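Local structure of thioesterase domain protein YiiD (Shewanella oneidensis, 1T82) at residues M11-H23 and I34-V46. The protein probably acts as a hotdog-fold thioesterase or acyltransferase, though its substrate and precise reaction remain unestablished. Sequence-based numbering, arbitrary orientation.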
loop_
_atom_site.group_PDB
_atom_site.type_symbol
_atom_site.label_atom_id
_atom_site.label_comp_id
_atom_site.label_asym_id
_atom_site.label_seq_id
_atom_site.Cartn_x
_atom_site.Cartn_y
_atom_site.Cartn_z
HETATM N N MSE B 11 -26.093 9.754 -4.379
HETATM C CA MSE B 11 -25.519 8.560 -3.759
HETATM C C MSE B 11 -24.933 8.906 -2.390
HETATM O O MSE B 11 -24.123 8.152 -1.857
HETATM C CB MSE B 11 -24.410 7.973 -4.655
HETATM C CG MSE B 11 -24.872 7.323 -5.977
HETATM SE SE MSE B 11 -25.350 5.436 -5.858
HETATM C CE MSE B 11 -27.135 5.497 -6.609
ATOM N N ASP B 12 -25.351 10.038 -1.823
ATOM C CA ASP B 12 -24.845 10.472 -0.520
ATOM C C ASP B 12 -24.924 9.392 0.553
ATOM O O ASP B 12 -23.978 9.194 1.315
ATOM C CB ASP B 12 -25.586 11.720 -0.029
ATOM C CG ASP B 12 -25.215 12.967 -0.812
ATOM O OD1 ASP B 12 -24.004 13.202 -1.026
ATOM O OD2 ASP B 12 -26.132 13.723 -1.197
ATOM N N GLU B 13 -26.056 8.700 0.618
ATOM C CA GLU B 13 -26.241 7.649 1.607
ATOM C C GLU B 13 -25.160 6.573 1.525
ATOM O O GLU B 13 -24.537 6.238 2.531
ATOM C CB GLU B 13 -27.629 7.019 1.449
ATOM C CG GLU B 13 -28.777 7.970 1.782
ATOM C CD GLU B 13 -29.005 9.038 0.723
ATOM O OE1 GLU B 13 -29.695 10.036 1.030
ATOM O OE2 GLU B 13 -28.509 8.882 -0.414
ATOM N N LEU B 14 -24.933 6.036 0.330
ATOM C CA LEU B 14 -23.924 4.998 0.144
ATOM C C LEU B 14 -22.501 5.494 0.367
ATOM O O LEU B 14 -21.695 4.807 0.991
ATOM C CB LEU B 14 -24.030 4.382 -1.256
ATOM C CG LEU B 14 -25.115 3.323 -1.460
ATOM C CD1 LEU B 14 -25.136 2.893 -2.916
ATOM C CD2 LEU B 14 -24.847 2.130 -0.553
ATOM N N LEU B 15 -22.187 6.682 -0.140
ATOM C CA LEU B 15 -20.843 7.228 0.021
ATOM C C LEU B 15 -20.512 7.482 1.484
ATOM O O LEU B 15 -19.383 7.253 1.919
ATOM C CB LEU B 15 -20.688 8.516 -0.791
ATOM C CG LEU B 15 -20.784 8.321 -2.309
ATOM C CD1 LEU B 15 -20.800 9.666 -3.000
ATOM C CD2 LEU B 15 -19.620 7.467 -2.795
ATOM N N ASN B 16 -21.487 7.967 2.245
ATOM C CA ASN B 16 -21.260 8.210 3.664
ATOM C C ASN B 16 -21.066 6.877 4.372
ATOM O O ASN B 16 -20.233 6.751 5.268
ATOM C CB ASN B 16 -22.441 8.969 4.277
ATOM C CG ASN B 16 -22.369 10.457 4.011
ATOM O OD1 ASN B 16 -23.285 11.050 3.440
ATOM N ND2 ASN B 16 -21.269 11.072 4.428
ATOM N N ARG B 17 -21.844 5.882 3.952
ATOM C CA ARG B 17 -21.774 4.541 4.518
ATOM C C ARG B 17 -20.398 3.950 4.241
ATOM O O ARG B 17 -19.800 3.306 5.100
ATOM C CB ARG B 17 -22.844 3.647 3.882
ATOM C CG ARG B 17 -22.898 2.237 4.444
ATOM C CD ARG B 17 -24.007 2.094 5.472
ATOM N NE ARG B 17 -25.325 2.293 4.876
ATOM C CZ ARG B 17 -25.851 1.505 3.944
ATOM N NH1 ARG B 17 -27.060 1.762 3.460
ATOM N NH2 ARG B 17 -25.172 0.456 3.499
ATOM N N LEU B 18 -19.906 4.167 3.026
ATOM C CA LEU B 18 -18.599 3.655 2.638
ATOM C C LEU B 18 -17.511 4.294 3.498
ATOM O O LEU B 18 -16.649 3.605 4.042
ATOM C CB LEU B 18 -18.340 3.944 1.154
ATOM C CG LEU B 18 -16.967 3.549 0.603
ATOM C CD1 LEU B 18 -16.725 2.070 0.834
ATOM C CD2 LEU B 18 -16.888 3.878 -0.883
ATOM N N ARG B 19 -17.569 5.615 3.631
ATOM C CA ARG B 19 -16.588 6.356 4.420
ATOM C C ARG B 19 -16.593 5.883 5.882
ATOM O O ARG B 19 -15.541 5.664 6.479
ATOM C CB ARG B 19 -16.903 7.855 4.332
ATOM C CG ARG B 19 -15.784 8.790 4.755
ATOM C CD ARG B 19 -15.812 9.070 6.239
ATOM N NE ARG B 19 -17.143 9.440 6.714
ATOM C CZ ARG B 19 -17.873 10.444 6.236
ATOM N NH1 ARG B 19 -19.073 10.688 6.746
ATOM N NH2 ARG B 19 -17.412 11.200 5.249
ATOM N N GLN B 20 -17.788 5.718 6.444
ATOM C CA GLN B 20 -17.948 5.272 7.823
ATOM C C GLN B 20 -17.418 3.853 8.006
ATOM O O GLN B 20 -16.823 3.528 9.038
ATOM C CB GLN B 20 -19.426 5.332 8.216
ATOM C CG GLN B 20 -19.730 4.856 9.625
ATOM C CD GLN B 20 -18.872 5.538 10.667
ATOM O OE1 GLN B 20 -18.785 6.766 10.714
ATOM N NE2 GLN B 20 -18.234 4.743 11.519
ATOM N N THR B 21 -17.635 3.014 7.000
ATOM C CA THR B 21 -17.167 1.633 7.044
ATOM C C THR B 21 -15.645 1.629 7.108
ATOM O O THR B 21 -15.054 0.873 7.876
ATOM C CB THR B 21 -17.622 0.850 5.797
ATOM O OG1 THR B 21 -19.056 0.805 5.759
ATOM C CG2 THR B 21 -17.071 -0.570 5.823
ATOM N N TRP B 22 -15.013 2.475 6.302
ATOM C CA TRP B 22 -13.558 2.545 6.295
ATOM C C TRP B 22 -12.981 2.995 7.630
ATOM O O TRP B 22 -12.182 2.291 8.242
ATOM C CB TRP B 22 -13.046 3.506 5.216
ATOM C CG TRP B 22 -13.143 3.014 3.815
ATOM C CD1 TRP B 22 -13.204 1.718 3.398
ATOM C CD2 TRP B 22 -13.100 3.817 2.632
ATOM N NE1 TRP B 22 -13.199 1.661 2.021
ATOM C CE2 TRP B 22 -13.136 2.937 1.527
ATOM C CE3 TRP B 22 -13.032 5.196 2.399
ATOM C CZ2 TRP B 22 -13.106 3.393 0.205
ATOM C CZ3 TRP B 22 -13.002 5.651 1.084
ATOM C CH2 TRP B 22 -13.039 4.748 0.004
ATOM N N HIS B 23 -13.381 4.176 8.082
ATOM C CA HIS B 23 -12.843 4.715 9.325
ATOM C C HIS B 23 -13.169 3.902 10.571
ATOM O O HIS B 23 -12.411 3.926 11.535
ATOM C CB HIS B 23 -13.304 6.162 9.515
ATOM C CG HIS B 23 -12.841 7.086 8.432
ATOM N ND1 HIS B 23 -13.138 8.432 8.422
ATOM C CD2 HIS B 23 -12.118 6.854 7.310
ATOM C CE1 HIS B 23 -12.619 8.988 7.342
ATOM N NE2 HIS B 23 -11.995 8.052 6.650
ATOM N N ILE B 34 -8.770 9.312 4.382
ATOM C CA ILE B 34 -9.266 8.943 3.061
ATOM C C ILE B 34 -10.786 9.044 3.051
ATOM O O ILE B 34 -11.456 8.571 3.970
ATOM C CB ILE B 34 -8.843 7.505 2.702
ATOM C CG1 ILE B 34 -7.315 7.405 2.745
ATOM C CG2 ILE B 34 -9.380 7.120 1.327
ATOM C CD1 ILE B 34 -6.770 6.005 2.555
ATOM N N ALA B 35 -11.330 9.672 2.016
ATOM C CA ALA B 35 -12.771 9.819 1.925
ATOM C C ALA B 35 -13.243 9.889 0.486
ATOM O O ALA B 35 -12.544 10.396 -0.386
ATOM C CB ALA B 35 -13.220 11.065 2.678
ATOM N N PRO B 36 -14.450 9.371 0.219
ATOM C CA PRO B 36 -15.018 9.384 -1.132
ATOM C C PRO B 36 -15.372 10.807 -1.551
ATOM O O PRO B 36 -15.720 11.643 -0.713
ATOM C CB PRO B 36 -16.268 8.513 -0.995
ATOM C CG PRO B 36 -15.940 7.607 0.147
ATOM C CD PRO B 36 -15.268 8.541 1.118
ATOM N N LEU B 37 -15.273 11.077 -2.847
ATOM C CA LEU B 37 -15.607 12.391 -3.387
ATOM C C LEU B 37 -16.934 12.337 -4.135
ATOM O O LEU B 37 -17.784 13.212 -3.972
ATOM C CB LEU B 37 -14.518 12.877 -4.348
ATOM C CG LEU B 37 -13.190 13.361 -3.760
ATOM C CD1 LEU B 37 -12.203 13.660 -4.884
ATOM C CD2 LEU B 37 -13.431 14.602 -2.921
ATOM N N SER B 38 -17.113 11.303 -4.950
ATOM C CA SER B 38 -18.330 11.176 -5.734
ATOM C C SER B 38 -18.462 9.814 -6.394
ATOM O O SER B 38 -17.480 9.090 -6.555
ATOM C CB SER B 38 -18.351 12.255 -6.816
ATOM O OG SER B 38 -17.202 12.140 -7.645
ATOM N N PHE B 39 -19.684 9.477 -6.786
ATOM C CA PHE B 39 -19.956 8.212 -7.453
ATOM C C PHE B 39 -21.111 8.415 -8.424
ATOM O O PHE B 39 -22.277 8.411 -8.027
ATOM C CB PHE B 39 -20.309 7.126 -6.431
ATOM C CG PHE B 39 -20.654 5.794 -7.048
ATOM C CD1 PHE B 39 -19.823 5.212 -8.001
ATOM C CD2 PHE B 39 -21.811 5.118 -6.670
ATOM C CE1 PHE B 39 -20.138 3.978 -8.569
ATOM C CE2 PHE B 39 -22.136 3.884 -7.230
ATOM C CZ PHE B 39 -21.298 3.313 -8.182
ATOM N N THR B 40 -20.778 8.609 -9.696
ATOM C CA THR B 40 -21.793 8.815 -10.721
ATOM C C THR B 40 -21.341 8.265 -12.065
ATOM O O THR B 40 -20.149 8.247 -12.370
ATOM C CB THR B 40 -22.125 10.312 -10.889
ATOM O OG1 THR B 40 -23.108 10.473 -11.919
ATOM C CG2 THR B 40 -20.877 11.097 -11.260
ATOM N N ASP B 41 -22.303 7.816 -12.867
ATOM C CA ASP B 41 -22.010 7.263 -14.183
ATOM C C ASP B 41 -21.003 6.122 -14.140
ATOM O O ASP B 41 -20.206 5.962 -15.061
ATOM C CB ASP B 41 -21.486 8.357 -15.115
ATOM C CG ASP B 41 -22.599 9.122 -15.790
ATOM O OD1 ASP B 41 -23.457 9.690 -15.077
ATOM O OD2 ASP B 41 -22.615 9.156 -17.040
ATOM N N GLY B 42 -21.038 5.340 -13.065
ATOM C CA GLY B 42 -20.137 4.213 -12.943
ATOM C C GLY B 42 -18.708 4.532 -12.548
ATOM O O GLY B 42 -17.848 3.654 -12.597
ATOM N N GLU B 43 -18.443 5.773 -12.152
ATOM C CA GLU B 43 -17.094 6.156 -11.751
ATOM C C GLU B 43 -17.032 6.605 -10.299
ATOM O O GLU B 43 -17.788 7.479 -9.877
ATOM C CB GLU B 43 -16.563 7.284 -12.642
ATOM C CG GLU B 43 -15.127 7.680 -12.323
ATOM C CD GLU B 43 -14.597 8.760 -13.247
ATOM O OE1 GLU B 43 -15.161 9.869 -13.245
ATOM O OE2 GLU B 43 -13.620 8.492 -13.969
ATOM N N LEU B 44 -16.134 5.991 -9.536
ATOM C CA LEU B 44 -15.948 6.353 -8.137
ATOM C C LEU B 44 -14.682 7.197 -8.028
ATOM O O LEU B 44 -13.632 6.831 -8.561
ATOM C CB LEU B 44 -15.805 5.100 -7.260
ATOM C CG LEU B 44 -15.366 5.341 -5.811
ATOM C CD1 LEU B 44 -16.441 6.138 -5.079
ATOM C CD2 LEU B 44 -15.114 4.013 -5.100
ATOM N N SER B 45 -14.791 8.338 -7.354
ATOM C CA SER B 45 -13.655 9.232 -7.153
ATOM C C SER B 45 -13.390 9.330 -5.651
ATOM O O SER B 45 -14.318 9.531 -4.865
ATOM C CB SER B 45 -13.961 10.623 -7.722
ATOM O OG SER B 45 -14.000 10.603 -9.144
ATOM N N VAL B 46 -12.125 9.189 -5.262
ATOM C CA VAL B 46 -11.719 9.224 -3.858
ATOM C C VAL B 46 -10.502 10.134 -3.675
ATOM O O VAL B 46 -9.744 10.359 -4.617
ATOM C CB VAL B 46 -11.358 7.787 -3.379
ATOM C CG1 VAL B 46 -10.832 7.804 -1.950
ATOM C CG2 VAL B 46 -12.586 6.885 -3.484
#
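His23 donates from NE2 to the backbone O of Ile34 over 2.8 Å, the N-H pointing at the oxygen with an angle of 153°. The acceptor sits at the imidazole edge, tilted slightly from the ring plane, while Arg19 O lies over one face of the same ring. With CG anti to its own carbonyl carbon (chi1 -61°), the imidazole swings round to bring NE2 to the carbonyl just before strand 35-40. A leucine in its place would probably leave Ile34 O without this donor and the start of the strand less firmly tied to the helix. Next along the interface, Pro36 lies flanked by four helix side chains. Its CG is 3.7 Å from Trp22 CZ3, an oblique approach to the indole, and its CD is equally close to Arg19 CB, at 3.7 Å. Leu15 CD2 meets Pro36 CB, and Leu18 CD2 touches Pro36 CG, while Leu18 CD1 sits 3.5 Å above one indole face, offset toward its rim. Ile34 CG2 also nears Trp22 CZ3, and Val46 CG2 reaches the indole edge. Leu15 then bridges the hairpin, CD2 lying 3.7 Å from Phe39 CB and 4.1 Å from Leu44 CD1. At the far end selenomethionine Met11, bent at chi2 and chi3, brings SE to the Phe39 ring edge, 3.6 Å from Phe39 CD2: a Met-aromatic contact. Helix 12-23 runs nearly antiparallel to strand 35-40 (163°, axes 7.8 Å apart). A type I' turn from Thr40 to Glu43 connects that strand to its antiparallel partner 43-46, and a classic beta bulge, Leu37 and Ser38 facing Ser45, interrupts the pairing. The hairpin forms one end of the chain's antiparallel hotdog sheet, continued by strand 108-112, while the long helix 62-84 meets Trp22 through Trp74 and Val46 through Thr72.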